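Local coordinates for protein glutathione S-transferase omega-like 2 (Saccharomyces cerevisiae, PDB 5LKB) that acts as a glutathione-dependent thiol transferase and dehydroascorbate reductase and reacts with glutathionyl-(hydro)quinones, at residues A[329-332]-A[333-337]; A[320-323]-A[324-328]; A[295-298]-A[299-303]; A[53-56]-A[57-61]; A[213-217]-A[218-222]. All coordinates share one frame; numbering follows the deposited sequence.

Interaction 1: residues A[329-332]-A[333-337]; sequences NYDA and FRYTT
Phe333 meets Tyr330 across the start of the short helix 331-334, its ring CD1 lying 3.5 Å from CB of Tyr330. Its amide N reaches Tyr330 O from above the carbonyl plane, while the next amide, Arg334 N, bonds to the same oxygen within that plane, at 3.1 Å; two donors grip the carbonyl of the N-cap residue. The extended chain of Arg334 leads away, and the hydroxyl of Tyr335 sits over one face of its guanidinium. Tyr335 lies alongside Asp331 and points the same way: CB of Asp331 is in plane at the ring edge, OD1 is 3.5 Å from CE2, and carboxylate and ring planes stand 74° apart. Thr336 suits the helix end because chi1 of 59° turns OG1 back to donate to Ala332 O, at 2.7 Å, and OG1 also hydrogen-bonds to His50 NE2. Thr337 uses its OG1 too, donating to Phe333 O from the face opposite to Thr336 N; a type I turn, Arg334 to Thr337, leads out of the helix. Around this short helix, small Ala332 fits against Ala57 and Leu58 of helix 47-58, Phe333 meets Tyr291 of helix 285-304 edge-to-face, and Arg334 packs on Tyr327 and Trp328 of helix 317-329.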
# COMPACT_ATOMS: atom_id res chain seq x y z
N ASN A 329 24.86 -7.55 4.95
CA ASN A 329 26.13 -7.92 5.54
C ASN A 329 26.27 -9.41 5.77
O ASN A 329 27.37 -9.87 6.13
CB ASN A 329 26.44 -7.14 6.83
CG ASN A 329 26.71 -5.69 6.54
OD1 ASN A 329 27.37 -5.39 5.53
ND2 ASN A 329 26.20 -4.79 7.37
N TYR A 330 25.22 -10.21 5.53
CA TYR A 330 25.27 -11.67 5.68
C TYR A 330 24.80 -12.33 4.39
O TYR A 330 23.61 -12.25 4.06
CB TYR A 330 24.39 -12.11 6.84
CG TYR A 330 24.87 -11.65 8.18
CD1 TYR A 330 24.80 -10.36 8.60
CD2 TYR A 330 25.44 -12.59 9.05
CE1 TYR A 330 25.26 -9.96 9.85
CE2 TYR A 330 25.89 -12.20 10.30
CZ TYR A 330 25.82 -10.92 10.69
OH TYR A 330 26.29 -10.53 11.94
N ASP A 331 25.70 -12.98 3.68
CA ASP A 331 25.35 -13.57 2.39
C ASP A 331 24.22 -14.61 2.51
O ASP A 331 23.48 -14.81 1.54
CB ASP A 331 26.55 -14.26 1.75
CG ASP A 331 27.63 -13.29 1.29
OD1 ASP A 331 27.41 -12.07 1.30
OD2 ASP A 331 28.70 -13.84 0.95
N ALA A 332 24.13 -15.32 3.64
CA ALA A 332 23.07 -16.33 3.80
C ALA A 332 21.69 -15.72 3.68
O ALA A 332 20.75 -16.42 3.30
CB ALA A 332 23.16 -17.02 5.16
N PHE A 333 21.57 -14.44 4.07
CA PHE A 333 20.33 -13.69 3.97
C PHE A 333 20.16 -13.10 2.57
O PHE A 333 19.20 -13.42 1.86
CB PHE A 333 20.29 -12.63 5.06
CG PHE A 333 20.15 -13.17 6.48
CD1 PHE A 333 21.25 -13.69 7.16
CD2 PHE A 333 18.93 -13.21 7.12
CE1 PHE A 333 21.13 -14.15 8.49
CE2 PHE A 333 18.82 -13.65 8.45
CZ PHE A 333 19.93 -14.16 9.12
N ARG A 334 21.15 -12.30 2.12
CA ARG A 334 20.99 -11.62 0.83
C ARG A 334 20.70 -12.61 -0.29
O ARG A 334 19.80 -12.40 -1.11
CB ARG A 334 22.28 -10.88 0.50
CG ARG A 334 22.22 -10.05 -0.71
CD ARG A 334 23.55 -9.32 -0.70
NE ARG A 334 23.72 -8.39 -1.80
CZ ARG A 334 24.76 -7.54 -1.87
NH1 ARG A 334 25.71 -7.51 -0.91
NH2 ARG A 334 24.86 -6.73 -2.89
N TYR A 335 21.51 -13.68 -0.36
CA TYR A 335 21.49 -14.54 -1.55
C TYR A 335 20.47 -15.64 -1.48
O TYR A 335 20.32 -16.41 -2.44
CB TYR A 335 22.91 -15.04 -1.89
CG TYR A 335 23.81 -13.87 -2.23
CD1 TYR A 335 23.58 -13.12 -3.37
CD2 TYR A 335 24.80 -13.46 -1.38
CE1 TYR A 335 24.39 -11.99 -3.70
CE2 TYR A 335 25.60 -12.33 -1.69
CZ TYR A 335 25.36 -11.62 -2.85
OH TYR A 335 26.11 -10.51 -3.21
N THR A 336 19.64 -15.64 -0.43
CA THR A 336 18.43 -16.43 -0.39
C THR A 336 17.16 -15.61 -0.50
O THR A 336 16.07 -16.20 -0.50
CB THR A 336 18.32 -17.23 0.91
OG1 THR A 336 18.32 -16.45 2.09
CG2 THR A 336 19.49 -18.28 1.02
N THR A 337 17.31 -14.29 -0.64
CA THR A 337 16.18 -13.35 -0.70
C THR A 337 15.96 -13.00 -2.16
O THR A 337 16.83 -12.36 -2.78
CB THR A 337 16.45 -12.13 0.15
OG1 THR A 337 16.69 -12.53 1.50
CG2 THR A 337 15.25 -11.14 0.14

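Interaction 2: residues A[320-323]-A[324-328]; sequences HLWV and RNLYW
His320 and Arg324, one alpha-helical turn apart on helix 317-329 of the all-helical C-terminal GST domain, form an i to i+4 stack of guanidinium on imidazole. The guanidinium lies flat on the ring, centres 3.7 Å apart and planes at only 8°. Arg324 gets there through a bend at chi3 (-64°), which folds the chain back over the ring and brings CD over the same face in a CH-pi contact. The two flat groups suit each other: the pi face of the histidine accepts the delocalised guanidinium, and NE remains able to donate within its own plane. That NE bonds to His320 O at 3.0 Å, and Arg324 N reaches the same oxygen from the opposite face of the carbonyl, so main chain and side chain of one residue grip one acceptor. Arg324 is partly exposed and marks the looser side of the contact; there Pro369 O takes a bond from its NH1.

Apolar packing dominates, by contrast, on the side turned to helix 285-304. There Trp322 offers a broad face to the branched tip of Leu326, CD1 resting over the six-membered ring, 3.9 Å from its centroid, while the indole NE1 bonds to Asp287. Val323 packs on Tyr291 and Val294, adding a compact branched surface against that helix. Asn325, though buried, meets an ordered water; its OD1 accepts from Asn329 ND2. Its other amide atom, ND2, donates at 2.9 Å to the water, which in turn donates to Trp322 O at 3.2 Å.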
# COMPACT_ATOMS: atom_id res chain seq x y z
N HIS A 320 14.44 -1.41 10.98
CA HIS A 320 14.98 -1.14 9.67
C HIS A 320 16.51 -1.27 9.64
O HIS A 320 17.09 -1.77 8.66
CB HIS A 320 14.51 0.25 9.21
CG HIS A 320 14.81 0.56 7.76
ND1 HIS A 320 15.16 1.82 7.36
CD2 HIS A 320 14.79 -0.19 6.64
CE1 HIS A 320 15.32 1.85 6.06
NE2 HIS A 320 15.12 0.63 5.58
N LEU A 321 17.20 -0.79 10.68
CA LEU A 321 18.64 -0.95 10.75
C LEU A 321 19.03 -2.42 10.89
O LEU A 321 19.90 -2.91 10.14
CB LEU A 321 19.13 -0.14 11.93
CG LEU A 321 20.63 -0.27 12.21
CD1 LEU A 321 21.43 0.29 11.12
CD2 LEU A 321 20.91 0.46 13.54
N TRP A 322 18.31 -3.15 11.75
CA TRP A 322 18.57 -4.55 11.97
C TRP A 322 18.39 -5.38 10.70
O TRP A 322 19.20 -6.26 10.40
CB TRP A 322 17.67 -5.00 13.13
CG TRP A 322 17.52 -6.48 13.31
CD1 TRP A 322 18.30 -7.30 14.09
CD2 TRP A 322 16.53 -7.32 12.72
NE1 TRP A 322 17.85 -8.57 13.99
CE2 TRP A 322 16.76 -8.62 13.16
CE3 TRP A 322 15.47 -7.09 11.83
CZ2 TRP A 322 15.96 -9.70 12.76
CZ3 TRP A 322 14.68 -8.11 11.44
CH2 TRP A 322 14.93 -9.42 11.89
N VAL A 323 17.32 -5.14 9.92
CA VAL A 323 17.06 -6.00 8.78
C VAL A 323 18.02 -5.68 7.65
O VAL A 323 18.41 -6.57 6.89
CB VAL A 323 15.56 -5.93 8.37
CG1 VAL A 323 15.24 -4.64 7.56
CG2 VAL A 323 15.19 -7.08 7.48
N ARG A 324 18.38 -4.40 7.50
CA ARG A 324 19.36 -4.02 6.50
C ARG A 324 20.73 -4.59 6.84
O ARG A 324 21.44 -5.03 5.93
CB ARG A 324 19.45 -2.49 6.35
CG ARG A 324 18.25 -1.97 5.59
CD ARG A 324 18.34 -0.46 5.46
NE ARG A 324 18.29 0.22 6.74
CZ ARG A 324 18.67 1.49 6.91
NH1 ARG A 324 19.14 2.17 5.90
NH2 ARG A 324 18.58 2.04 8.12
N ASN A 325 21.09 -4.61 8.13
CA ASN A 325 22.37 -5.22 8.51
C ASN A 325 22.40 -6.69 8.11
O ASN A 325 23.39 -7.18 7.54
CB ASN A 325 22.62 -5.08 10.02
CG ASN A 325 23.95 -5.71 10.45
OD1 ASN A 325 24.98 -5.44 9.85
ND2 ASN A 325 23.91 -6.51 11.48
N LEU A 326 21.31 -7.43 8.38
CA LEU A 326 21.25 -8.85 8.01
C LEU A 326 21.31 -9.02 6.50
O LEU A 326 22.07 -9.84 5.98
CB LEU A 326 20.04 -9.52 8.62
CG LEU A 326 20.00 -9.57 10.13
CD1 LEU A 326 18.71 -10.15 10.61
CD2 LEU A 326 21.18 -10.38 10.71
N TYR A 327 20.48 -8.26 5.78
CA TYR A 327 20.43 -8.46 4.34
C TYR A 327 21.76 -8.14 3.69
O TYR A 327 22.25 -8.92 2.88
CB TYR A 327 19.33 -7.53 3.76
CG TYR A 327 19.27 -7.62 2.23
CD1 TYR A 327 18.46 -8.56 1.61
CD2 TYR A 327 20.05 -6.78 1.42
CE1 TYR A 327 18.43 -8.70 0.27
CE2 TYR A 327 19.99 -6.91 0.08
CZ TYR A 327 19.21 -7.89 -0.50
OH TYR A 327 19.12 -7.99 -1.85
N TRP A 328 22.34 -6.97 3.98
CA TRP A 328 23.52 -6.54 3.21
C TRP A 328 24.79 -7.19 3.67
O TRP A 328 25.72 -7.33 2.87
CB TRP A 328 23.67 -5.03 3.24
CG TRP A 328 22.55 -4.30 2.51
CD1 TRP A 328 21.52 -3.64 3.09
CD2 TRP A 328 22.37 -4.17 1.10
NE1 TRP A 328 20.67 -3.10 2.12
CE2 TRP A 328 21.17 -3.42 0.89
CE3 TRP A 328 23.09 -4.64 -0.02
CZ2 TRP A 328 20.73 -3.08 -0.40
CZ3 TRP A 328 22.63 -4.33 -1.30
CH2 TRP A 328 21.47 -3.55 -1.47
O HOH W 1 21.34 -6.75 12.74

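Interaction 3: residues A[295-298]-A[299-303]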
# COMPACT_ATOMS: atom_id res chain seq x y z
N ILE A 295 11.65 -8.81 5.92
CA ILE A 295 12.17 -8.55 4.57
C ILE A 295 11.07 -8.49 3.51
O ILE A 295 11.25 -7.85 2.47
CB ILE A 295 13.28 -9.57 4.21
CG1 ILE A 295 14.21 -8.98 3.15
CG2 ILE A 295 12.72 -10.89 3.78
CD1 ILE A 295 15.06 -7.82 3.58
N ARG A 296 9.94 -9.13 3.77
CA ARG A 296 8.77 -9.15 2.90
C ARG A 296 7.78 -8.03 3.23
O ARG A 296 6.79 -7.82 2.49
CB ARG A 296 8.08 -10.53 2.99
CG ARG A 296 8.85 -11.62 2.33
CD ARG A 296 8.24 -13.00 2.66
NE ARG A 296 8.96 -14.05 1.88
CZ ARG A 296 10.24 -14.42 2.08
NH1 ARG A 296 10.90 -13.96 3.09
NH2 ARG A 296 10.79 -15.22 1.22
N PHE A 297 8.02 -7.32 4.32
CA PHE A 297 6.96 -6.44 4.84
C PHE A 297 6.72 -5.25 3.93
O PHE A 297 5.57 -5.03 3.49
CB PHE A 297 7.32 -5.99 6.27
CG PHE A 297 6.15 -5.47 7.06
CD1 PHE A 297 5.79 -4.13 7.00
CD2 PHE A 297 5.45 -6.30 7.88
CE1 PHE A 297 4.70 -3.67 7.71
CE2 PHE A 297 4.34 -5.82 8.60
CZ PHE A 297 3.97 -4.54 8.54
N ASP A 298 7.79 -4.51 3.60
CA ASP A 298 7.59 -3.36 2.71
C ASP A 298 7.32 -3.79 1.27
O ASP A 298 6.46 -3.17 0.62
CB ASP A 298 8.74 -2.36 2.80
CG ASP A 298 8.83 -1.69 4.16
OD1 ASP A 298 7.93 -1.92 4.99
OD2 ASP A 298 9.77 -0.88 4.38
N PRO A 299 8.00 -4.79 0.72
CA PRO A 299 7.72 -5.18 -0.67
C PRO A 299 6.33 -5.73 -0.93
O PRO A 299 5.84 -5.62 -2.06
CB PRO A 299 8.82 -6.23 -0.95
CG PRO A 299 9.93 -5.82 -0.10
CD PRO A 299 9.28 -5.35 1.19
N VAL A 300 5.72 -6.43 0.05
CA VAL A 300 4.43 -7.11 -0.12
C VAL A 300 3.43 -6.80 0.99
O VAL A 300 2.27 -6.47 0.73
CB VAL A 300 4.63 -8.64 -0.22
CG1 VAL A 300 3.27 -9.34 -0.07
CG2 VAL A 300 5.30 -8.93 -1.55
N TYR A 301 3.78 -7.02 2.25
CA TYR A 301 2.73 -7.09 3.26
C TYR A 301 1.99 -5.75 3.44
O TYR A 301 0.80 -5.74 3.74
CB TYR A 301 3.27 -7.58 4.58
CG TYR A 301 3.82 -9.00 4.52
CD1 TYR A 301 3.26 -9.99 3.70
CD2 TYR A 301 4.89 -9.34 5.31
CE1 TYR A 301 3.77 -11.31 3.70
CE2 TYR A 301 5.38 -10.63 5.33
CZ TYR A 301 4.82 -11.59 4.52
OH TYR A 301 5.29 -12.89 4.49
N VAL A 302 2.68 -4.62 3.28
CA VAL A 302 2.05 -3.30 3.39
C VAL A 302 0.89 -3.15 2.38
O VAL A 302 -0.27 -2.94 2.78
CB VAL A 302 3.09 -2.19 3.22
CG1 VAL A 302 2.40 -0.81 3.08
CG2 VAL A 302 3.99 -2.13 4.42
N GLN A 303 1.15 -3.30 1.09
CA GLN A 303 0.11 -3.12 0.09
C GLN A 303 -0.84 -4.29 0.00
O GLN A 303 -2.06 -4.11 -0.13
CB GLN A 303 0.73 -2.85 -1.27
CG GLN A 303 -0.18 -2.43 -2.38
CD GLN A 303 -1.03 -3.52 -2.98
OE1 GLN A 303 -0.61 -4.66 -3.09
NE2 GLN A 303 -2.24 -3.17 -3.38
O HOH W 2 3.87 -3.03 -0.18
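Tyr301 turns back along its helix onto Arg296 and Phe297, CG standing anti to its carbonyl carbon (chi1 -63°). Its CB lies over a face of the Phe297 ring and 3.6 Å from Phe297 O. CD2 comes 3.6 Å from Phe297 CA, and Arg296 O sits above the tyrosine ring, toward its rim. CE2 then meets Arg296 CB at 3.6 Å, and OH ends 3.5 Å from Arg296 CD while hydrogen-bonding to Tyr346 OH. A long aromatic with a polar tip therefore fits: the ring lies alongside the aliphatic start of the arginine chain and the hydroxyl finds a mate. Replacing Tyr301 with an alanine would probably leave Tyr346 OH without this partner and the Arg296 chain without this neighbour. Pro299 has no N-H to give to Ile295 O, and the helix widens into a pi-type turn: Tyr301 N bonds five residues back to Arg296 O, and Val302 N to Phe297 O at 2.9 Å. A water bridges Asp298 O and Gln303 N. This kink of helix 285-304 packs on helix 222-227, where Val223 touches Phe297 and Tyr301, on helix 339-349, where Ile342 meets Arg296 and Val300, and on Pro47 of helix 47-58.

Interaction 4: residues A[53-56]-A[57-61]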
# COMPACT_ATOMS: atom_id res chain seq x y z
N LEU A 53 16.28 -22.08 4.10
CA LEU A 53 17.37 -21.74 3.20
C LEU A 53 18.45 -20.97 3.95
O LEU A 53 19.64 -21.26 3.78
CB LEU A 53 16.88 -20.91 2.05
CG LEU A 53 15.99 -21.58 1.05
CD1 LEU A 53 15.57 -20.55 -0.03
CD2 LEU A 53 16.63 -22.78 0.37
N ILE A 54 18.07 -20.01 4.78
CA ILE A 54 19.03 -19.23 5.54
C ILE A 54 19.83 -20.16 6.46
O ILE A 54 21.06 -20.08 6.55
CB ILE A 54 18.34 -18.11 6.34
CG1 ILE A 54 17.73 -17.08 5.36
CG2 ILE A 54 19.32 -17.41 7.26
CD1 ILE A 54 16.63 -16.26 5.97
N THR A 55 19.12 -21.04 7.15
CA THR A 55 19.76 -21.92 8.12
C THR A 55 20.66 -22.93 7.42
O THR A 55 21.78 -23.18 7.88
CB THR A 55 18.68 -22.61 8.95
OG1 THR A 55 17.86 -21.63 9.64
CG2 THR A 55 19.30 -23.45 10.06
N ARG A 56 20.21 -23.48 6.30
CA ARG A 56 21.04 -24.35 5.48
C ARG A 56 22.36 -23.68 5.11
O ARG A 56 23.44 -24.31 5.14
CB ARG A 56 20.26 -24.87 4.26
CG ARG A 56 21.10 -25.60 3.21
CD ARG A 56 20.17 -26.16 2.20
NE ARG A 56 20.80 -26.64 0.97
CZ ARG A 56 20.96 -25.97 -0.17
NH1 ARG A 56 20.54 -24.70 -0.33
NH2 ARG A 56 21.47 -26.59 -1.22
N ALA A 57 22.32 -22.43 4.70
CA ALA A 57 23.56 -21.73 4.36
C ALA A 57 24.44 -21.50 5.59
O ALA A 57 25.66 -21.77 5.53
CB ALA A 57 23.25 -20.40 3.69
N LEU A 58 23.87 -20.99 6.67
CA LEU A 58 24.64 -20.58 7.85
C LEU A 58 25.32 -21.80 8.46
O LEU A 58 26.42 -21.71 9.02
CB LEU A 58 23.73 -19.92 8.89
CG LEU A 58 23.27 -18.48 8.57
CD1 LEU A 58 22.25 -18.01 9.62
CD2 LEU A 58 24.38 -17.50 8.56
N LYS A 59 24.66 -22.95 8.38
CA LYS A 59 25.23 -24.15 8.98
C LYS A 59 26.10 -24.92 8.00
O LYS A 59 26.57 -26.03 8.35
CB LYS A 59 24.11 -25.02 9.56
CG LYS A 59 23.50 -24.47 10.89
CD LYS A 59 24.49 -24.41 12.02
CE LYS A 59 24.61 -25.77 12.66
NZ LYS A 59 26.02 -26.03 13.21
N GLY A 60 26.33 -24.39 6.79
CA GLY A 60 27.27 -25.01 5.87
C GLY A 60 26.83 -26.31 5.25
O GLY A 60 27.67 -27.21 5.04
N LEU A 61 25.55 -26.48 4.99
CA LEU A 61 24.93 -27.71 4.56
C LEU A 61 24.50 -27.70 3.10
O LEU A 61 23.77 -28.59 2.67
CB LEU A 61 23.75 -28.07 5.48
CG LEU A 61 24.07 -28.23 6.94
CD1 LEU A 61 22.83 -28.22 7.82
CD2 LEU A 61 24.85 -29.57 7.09
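Ile54 and Leu58 lie side by side and point the same way along helix 47-58, the helix of the beta-alpha-beta unit in the thioredoxin-like domain, which here ends in a Schellman motif. CG2 of Ile54 touches CD1 of Leu58 at 3.8 Å. The methyl branch is anti to the backbone N of Ile54, and Leu58 CG lies 3.4 Å from Ile54 O; two branched aliphatic side chains thus build one apolar ridge, which faces Ile288 and Tyr291 of helix 285-304. Arg56 takes another direction. Its chain runs extended from CG to NE, CG passing 4.3 Å from CB of Leu61, and the long reach carries the guanidinium to main-chain oxygens: NE to Ile65 O and NH1 to Asp100 O. Lys59 bends instead, CB lying 3.4 Å from Thr55 O and NZ bonding to the oxygens of His194 and Thr197. Gly60 suits the helix end because its phi is positive (71°), a value that residues with a side chain adopt less readily. It lets the chain turn out of the helix, Gly60 N donating to Ala57 O at 3.0 Å. The motif is completed by Leu61 N, whose bond to Arg56 O, also 3.0 Å, comes in nearly along the C=O axis.

Interaction 5: residues A[213-217]-A[218-222]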
# COMPACT_ATOMS: atom_id res chain seq x y z
N SER A 213 7.64 -17.32 20.18
CA SER A 213 6.23 -17.62 20.38
C SER A 213 5.33 -16.43 20.01
O SER A 213 4.34 -16.62 19.29
CB SER A 213 5.97 -18.08 21.83
OG SER A 213 4.62 -18.45 21.94
N TRP A 214 5.62 -15.25 20.55
CA TRP A 214 4.75 -14.10 20.24
C TRP A 214 5.06 -13.53 18.87
O TRP A 214 4.15 -12.96 18.24
CB TRP A 214 4.78 -13.02 21.33
CG TRP A 214 6.07 -12.38 21.67
CD1 TRP A 214 6.94 -12.75 22.67
CD2 TRP A 214 6.64 -11.21 21.07
NE1 TRP A 214 8.00 -11.91 22.72
CE2 TRP A 214 7.84 -10.93 21.76
CE3 TRP A 214 6.25 -10.35 20.04
CZ2 TRP A 214 8.68 -9.86 21.42
CZ3 TRP A 214 7.08 -9.29 19.71
CH2 TRP A 214 8.26 -9.02 20.41
N VAL A 215 6.31 -13.60 18.40
CA VAL A 215 6.57 -13.17 17.03
C VAL A 215 5.82 -14.06 16.06
O VAL A 215 5.28 -13.58 15.05
CB VAL A 215 8.09 -13.12 16.76
CG1 VAL A 215 8.39 -12.98 15.26
CG2 VAL A 215 8.69 -12.02 17.54
N TYR A 216 5.72 -15.36 16.34
CA TYR A 216 4.93 -16.21 15.45
C TYR A 216 3.48 -15.75 15.35
O TYR A 216 2.94 -15.56 14.24
CB TYR A 216 5.00 -17.68 15.89
CG TYR A 216 4.02 -18.51 15.10
CD1 TYR A 216 4.29 -18.92 13.81
CD2 TYR A 216 2.73 -18.79 15.61
CE1 TYR A 216 3.39 -19.60 13.07
CE2 TYR A 216 1.81 -19.48 14.87
CZ TYR A 216 2.12 -19.88 13.58
OH TYR A 216 1.23 -20.55 12.80
N ASP A 217 2.81 -15.61 16.48
CA ASP A 217 1.38 -15.38 16.43
C ASP A 217 1.07 -14.00 15.87
O ASP A 217 0.05 -13.84 15.20
CB ASP A 217 0.75 -15.50 17.81
CG ASP A 217 0.57 -16.97 18.23
OD1 ASP A 217 0.11 -17.83 17.43
OD2 ASP A 217 0.92 -17.25 19.40
N SER A 218 1.88 -13.02 16.23
CA SER A 218 1.58 -11.62 15.98
C SER A 218 2.24 -11.03 14.74
O SER A 218 1.78 -9.98 14.29
CB SER A 218 1.91 -10.73 17.18
OG SER A 218 3.36 -10.60 17.39
N ILE A 219 3.30 -11.63 14.20
CA ILE A 219 4.07 -11.04 13.10
C ILE A 219 4.18 -12.06 11.98
O ILE A 219 3.68 -11.84 10.88
CB ILE A 219 5.43 -10.52 13.61
CG1 ILE A 219 5.19 -9.37 14.62
CG2 ILE A 219 6.31 -10.08 12.46
CD1 ILE A 219 6.33 -8.89 15.42
N ASN A 220 4.86 -13.18 12.24
CA ASN A 220 5.05 -14.18 11.19
C ASN A 220 3.73 -14.63 10.61
O ASN A 220 3.50 -14.58 9.38
CB ASN A 220 5.83 -15.41 11.68
CG ASN A 220 7.22 -15.13 12.13
OD1 ASN A 220 7.96 -14.27 11.60
ND2 ASN A 220 7.66 -15.95 13.05
N ASN A 221 2.82 -15.15 11.48
CA ASN A 221 1.47 -15.48 11.09
C ASN A 221 0.52 -14.29 11.21
O ASN A 221 -0.53 -14.30 10.58
CB ASN A 221 0.93 -16.67 11.93
CG ASN A 221 -0.19 -17.38 11.25
OD1 ASN A 221 -0.19 -17.64 10.03
ND2 ASN A 221 -1.20 -17.74 12.03
N GLY A 222 0.91 -13.26 11.98
CA GLY A 222 0.03 -12.11 12.12
C GLY A 222 -0.26 -11.42 10.80
O GLY A 222 -1.40 -11.05 10.53
O HOH W 3 -1.53 -17.43 15.10
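Tyr216 and Asn221 both set CG anti to their backbone N (chi1 171° and -157°), which lays their side chains alongside each other across a pi-type turn at the end of helix 205-220. CB of Asn221 rests over the tyrosine face in a CH-pi contact, 4.1 Å from the ring centroid, and its amide plane is only 12° from that of the ring. A flat ring suits this place because it gives the asparagine CB a face to rest on, while the amide runs on beside the hydroxyl; OD1 accepts from NE of Arg15, a glutathione-binding residue. An alanine at Tyr216 would remove that support and is likely to let the Asn221 amide turn, disturbing its hold on Arg15. The backbone brings the pair together: Asn221 N bonds to Tyr216 O at 2.8 Å, and Asn220 N and Ile219 N reach Val215 O from opposite faces. CG1 of Val215 packs against CB of Ile219 at 4.2 Å, both facing Leu290. Gly222 fits the turn because a CB there would collide with Ser218 O. One water bridges the polar ends, donating to Asp217 OD1 at 2.9 Å and accepting from Asn221 ND2 at 3.1 Å.

The contact between interactions 1 and 4, whose centres are about 10 Å apart, joins the two domains: Ala332 CB meets Ala57 CB at 3.7 Å, so the short helix 331-334 packs on helix 47-58, which follows directly on the nucleophile Cys46. Interaction 2 precedes interaction 1 in the chain and touches it through Arg334 CB and Tyr327 O, 3.1 Å apart. Ile295 of interaction 3 reaches both, packing on Thr337, Val323 and Tyr327. Interactions 3 and 5 do not touch, yet both border the active site: the Arg296 side chain is about 6 Å from that of Cys46, and the Asn221 side chain about 3 Å from that of glutathione-binding Arg15. Interaction 2 lies away from these sites.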